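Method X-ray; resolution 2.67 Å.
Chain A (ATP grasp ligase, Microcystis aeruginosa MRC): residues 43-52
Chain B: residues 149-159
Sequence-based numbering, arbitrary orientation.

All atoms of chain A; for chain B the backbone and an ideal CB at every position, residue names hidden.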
# COMPACT_ATOMS: atom_id res chain seq x y z
N VAL A 43 4.45 19.40 -10.61
CA VAL A 43 5.27 18.90 -9.52
C VAL A 43 6.65 18.58 -10.08
O VAL A 43 6.77 17.85 -11.07
CB VAL A 43 4.64 17.65 -8.87
CG1 VAL A 43 5.48 17.19 -7.68
CG2 VAL A 43 3.22 17.94 -8.43
N ASP A 44 7.68 19.13 -9.45
CA ASP A 44 9.07 18.87 -9.83
C ASP A 44 9.80 18.32 -8.61
O ASP A 44 9.86 18.98 -7.57
CB ASP A 44 9.75 20.14 -10.34
CG ASP A 44 9.11 20.68 -11.59
OD1 ASP A 44 8.62 19.87 -12.40
OD2 ASP A 44 9.07 21.92 -11.76
N LEU A 45 10.34 17.11 -8.75
CA LEU A 45 10.97 16.38 -7.66
C LEU A 45 12.42 16.09 -8.03
O LEU A 45 12.69 15.26 -8.90
CB LEU A 45 10.22 15.09 -7.36
CG LEU A 45 8.73 15.29 -7.09
CD1 LEU A 45 8.04 13.95 -6.89
CD2 LEU A 45 8.53 16.19 -5.90
N TYR A 46 13.34 16.78 -7.36
CA TYR A 46 14.77 16.66 -7.64
C TYR A 46 15.44 15.79 -6.59
O TYR A 46 15.17 15.93 -5.39
CB TYR A 46 15.43 18.04 -7.68
CG TYR A 46 14.98 18.91 -8.83
CD1 TYR A 46 13.85 19.71 -8.73
CD2 TYR A 46 15.69 18.93 -10.02
CE1 TYR A 46 13.44 20.51 -9.78
CE2 TYR A 46 15.29 19.72 -11.08
CZ TYR A 46 14.17 20.51 -10.96
OH TYR A 46 13.78 21.30 -12.02
N SER A 47 16.31 14.90 -7.04
CA SER A 47 17.06 14.00 -6.17
C SER A 47 18.54 14.23 -6.38
O SER A 47 19.04 14.13 -7.51
CB SER A 47 16.68 12.54 -6.43
OG SER A 47 15.49 12.18 -5.75
N GLY A 48 19.26 14.53 -5.29
CA GLY A 48 20.67 14.84 -5.34
C GLY A 48 20.95 16.25 -4.85
O GLY A 48 20.26 16.75 -3.95
N GLY A 49 21.95 16.89 -5.44
CA GLY A 49 22.25 18.27 -5.16
C GLY A 49 21.72 19.19 -6.25
O GLY A 49 22.42 20.08 -6.73
N GLN A 50 20.48 18.96 -6.64
CA GLN A 50 19.86 19.67 -7.74
C GLN A 50 19.10 20.89 -7.20
O GLN A 50 19.36 21.35 -6.08
CB GLN A 50 18.94 18.71 -8.51
CG GLN A 50 19.60 17.39 -8.90
CD GLN A 50 20.71 17.57 -9.92
OE1 GLN A 50 20.64 18.44 -10.78
NE2 GLN A 50 21.74 16.74 -9.82
N LYS A 51 18.17 21.42 -7.99
CA LYS A 51 17.31 22.48 -7.51
C LYS A 51 16.32 21.93 -6.48
O LYS A 51 16.23 20.72 -6.25
CB LYS A 51 16.56 23.14 -8.67
CG LYS A 51 17.45 24.00 -9.56
CD LYS A 51 16.64 24.78 -10.59
CE LYS A 51 16.19 23.88 -11.74
NZ LYS A 51 15.48 24.65 -12.80
N GLY A 52 15.59 22.84 -5.85
CA GLY A 52 14.62 22.45 -4.84
C GLY A 52 13.33 21.93 -5.47
O GLY A 52 12.83 22.49 -6.44
N UNK B 149 9.05 22.61 -18.90
CA UNK B 149 10.07 23.64 -18.71
C UNK B 149 11.18 23.16 -17.78
O UNK B 149 12.36 23.39 -18.05
CB UNK B 149 9.44 24.92 -18.15
N UNK B 150 10.83 22.49 -16.69
CA UNK B 150 11.85 21.97 -15.78
C UNK B 150 12.63 20.82 -16.42
O UNK B 150 13.79 20.60 -16.07
CB UNK B 150 11.21 21.50 -14.47
N UNK B 151 12.00 20.09 -17.34
CA UNK B 151 12.68 19.00 -18.02
C UNK B 151 13.69 19.54 -19.03
O UNK B 151 14.81 19.03 -19.14
CB UNK B 151 11.67 18.09 -18.72
N UNK B 152 13.31 20.58 -19.78
CA UNK B 152 14.24 21.15 -20.75
C UNK B 152 15.48 21.69 -20.06
O UNK B 152 16.60 21.49 -20.55
CB UNK B 152 13.56 22.26 -21.56
N UNK B 153 15.31 22.38 -18.93
CA UNK B 153 16.47 22.85 -18.18
C UNK B 153 17.30 21.69 -17.66
O UNK B 153 18.53 21.79 -17.58
CB UNK B 153 16.03 23.74 -17.02
N UNK B 154 16.66 20.58 -17.31
CA UNK B 154 17.39 19.41 -16.82
C UNK B 154 18.23 18.78 -17.93
O UNK B 154 19.33 18.28 -17.67
CB UNK B 154 16.42 18.38 -16.25
N UNK B 155 17.73 18.81 -19.16
CA UNK B 155 18.48 18.27 -20.29
C UNK B 155 19.59 19.21 -20.74
O UNK B 155 20.65 18.74 -21.19
CB UNK B 155 17.54 17.99 -21.46
N UNK B 156 19.37 20.52 -20.65
CA UNK B 156 20.44 21.47 -20.93
C UNK B 156 21.53 21.38 -19.88
O UNK B 156 22.72 21.53 -20.20
CB UNK B 156 19.89 22.90 -21.00
N UNK B 157 21.15 21.15 -18.63
CA UNK B 157 22.13 21.04 -17.55
C UNK B 157 23.10 19.90 -17.81
O UNK B 157 24.31 20.05 -17.64
CB UNK B 157 21.43 20.83 -16.21
N UNK B 158 22.58 18.75 -18.24
CA UNK B 158 23.39 17.57 -18.56
C UNK B 158 23.45 17.35 -20.07
O UNK B 158 23.29 16.23 -20.55
CB UNK B 158 22.83 16.33 -17.87
N UNK B 159 23.68 18.43 -20.82
CA UNK B 159 23.75 18.33 -22.27
C UNK B 159 24.99 17.59 -22.73
O UNK B 159 24.99 16.98 -23.81
CB UNK B 159 23.72 19.73 -22.90

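Positions 149 to 157 of chain B are the last part of a helix that begins earlier in the chain, and they run past the end of a chain A strand and the loop that follows it. At position 149 the ideal CB points sideways and has nothing of chain A within 5.5 Å, so almost any helix-compatible residue would suit. The deposited residue is Glu B149, whose side chain leads away from chain A.

Position 150 is far more constrained. Its CA-to-CB bond points toward chain A, its CA lies 7.3 Å from CA of Asp A44, and the ideal CB already lies 3.5 Å from Asp A44 OD2 and 3.6 Å from Tyr A46 OH. With two polar atoms this near, a CB alone makes contact, which favours a small residue such as alanine or serine. Ala B150 is deposited, its methyl group packed against the carboxylate and the phenol oxygen at those same distances.

Position 151 points away from chain A and position 152 is out of its reach, so chain A sets no preference at either. They are Val B151 and Lys B152; the lysine is fully extended beyond CB.

About one turn on from 150, position 153 again faces chain A. Its ideal CB lies 4.3 Å from Lys A51 NZ, the end of a long side chain that brings a positive charge to the helix. An acceptor would suit, so glutamate, glutamine, aspartate or asparagine are all reasonable. The residue is Gln B153, with chi1 m and chi2 t, and its OE1 lies 2.6 Å from Lys A51 NZ. The backbone N of Gln B153 donates to Glu B149 O at 3.2 Å, in the regular helical pattern.

At position 154 the CB points sideways, 5.5 Å from Tyr A46 CE2, leaving space that a longer side chain could use to reach the loop around Gln A50. Leucine, methionine or an aromatic residue would fit that description. Phe B154 is found, with chi1 t; the end of its side chain comes nearer to chain A, and Gln A50 OE1 meets the ring edge, 4.1 Å from Phe B154 CE1.

Positions 155 and 156 are out of reach and unconstrained by chain A; they hold Ala B155 and Gln B156.

Position 157 points toward chain A, but no atom there comes within 5.5 Å of its ideal CB. A long polar side chain could span the gap to the amide of Gln A50, as glutamate, glutamine, lysine or arginine might. Glu B157 does so in an extended form, placing OE1 2.8 Å from Gln A50 OE1; that amide is probably turned over in the model.

Position 158 is the first to leave helical angles, at phi/psi -107/45, and its CB points sideways. A long or aromatic side chain could still approach Gln A50. Phe B158, with chi1 m, presents its ring edge to that amide, CZ lying 3.9 Å from Gln A50 NE2. Position 159 is out of reach, and the deposited Glu B159 makes no contact with chain A's stretch.

Chain B 149-159: EAVKQFAQEFE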
# COMPACT_ATOMS: atom_id res chain seq x y z
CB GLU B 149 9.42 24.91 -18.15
CG GLU B 149 10.23 26.19 -18.39
CD GLU B 149 10.22 26.62 -19.85
OE1 GLU B 149 10.88 27.63 -20.18
OE2 GLU B 149 9.54 25.96 -20.66
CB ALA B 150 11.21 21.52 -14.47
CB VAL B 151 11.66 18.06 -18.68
CG1 VAL B 151 12.37 17.01 -19.53
CG2 VAL B 151 10.79 17.40 -17.62
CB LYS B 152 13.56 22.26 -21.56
CG LYS B 152 12.40 21.81 -22.42
CD LYS B 152 11.81 22.97 -23.20
CE LYS B 152 10.55 22.55 -23.96
NZ LYS B 152 9.95 23.68 -24.72
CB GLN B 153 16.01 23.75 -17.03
CG GLN B 153 15.31 25.01 -17.48
CD GLN B 153 15.10 25.98 -16.34
OE1 GLN B 153 15.20 25.61 -15.17
NE2 GLN B 153 14.83 27.24 -16.68
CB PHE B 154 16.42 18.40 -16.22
CG PHE B 154 17.08 17.28 -15.47
CD1 PHE B 154 17.68 17.51 -14.25
CD2 PHE B 154 17.10 16.00 -15.99
CE1 PHE B 154 18.29 16.49 -13.56
CE2 PHE B 154 17.71 14.97 -15.30
CZ PHE B 154 18.31 15.21 -14.09
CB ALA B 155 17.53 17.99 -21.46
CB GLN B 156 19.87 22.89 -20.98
CG GLN B 156 18.91 23.12 -22.12
CD GLN B 156 18.29 24.50 -22.07
OE1 GLN B 156 18.13 25.09 -21.00
NE2 GLN B 156 17.94 25.03 -23.24
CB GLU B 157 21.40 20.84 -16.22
CG GLU B 157 22.29 20.56 -15.03
CD GLU B 157 21.51 20.21 -13.78
OE1 GLU B 157 22.13 19.79 -12.78
OE2 GLU B 157 20.26 20.35 -13.79
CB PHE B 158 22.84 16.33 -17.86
CG PHE B 158 22.82 16.45 -16.36
CD1 PHE B 158 23.97 16.23 -15.62
CD2 PHE B 158 21.65 16.79 -15.70
CE1 PHE B 158 23.95 16.35 -14.25
CE2 PHE B 158 21.63 16.91 -14.33
CZ PHE B 158 22.78 16.69 -13.60
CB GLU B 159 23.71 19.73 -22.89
CG GLU B 159 23.53 19.77 -24.40
CD GLU B 159 23.64 21.18 -24.97
OE1 GLU B 159 24.73 21.53 -25.49
OE2 GLU B 159 22.66 21.94 -24.88
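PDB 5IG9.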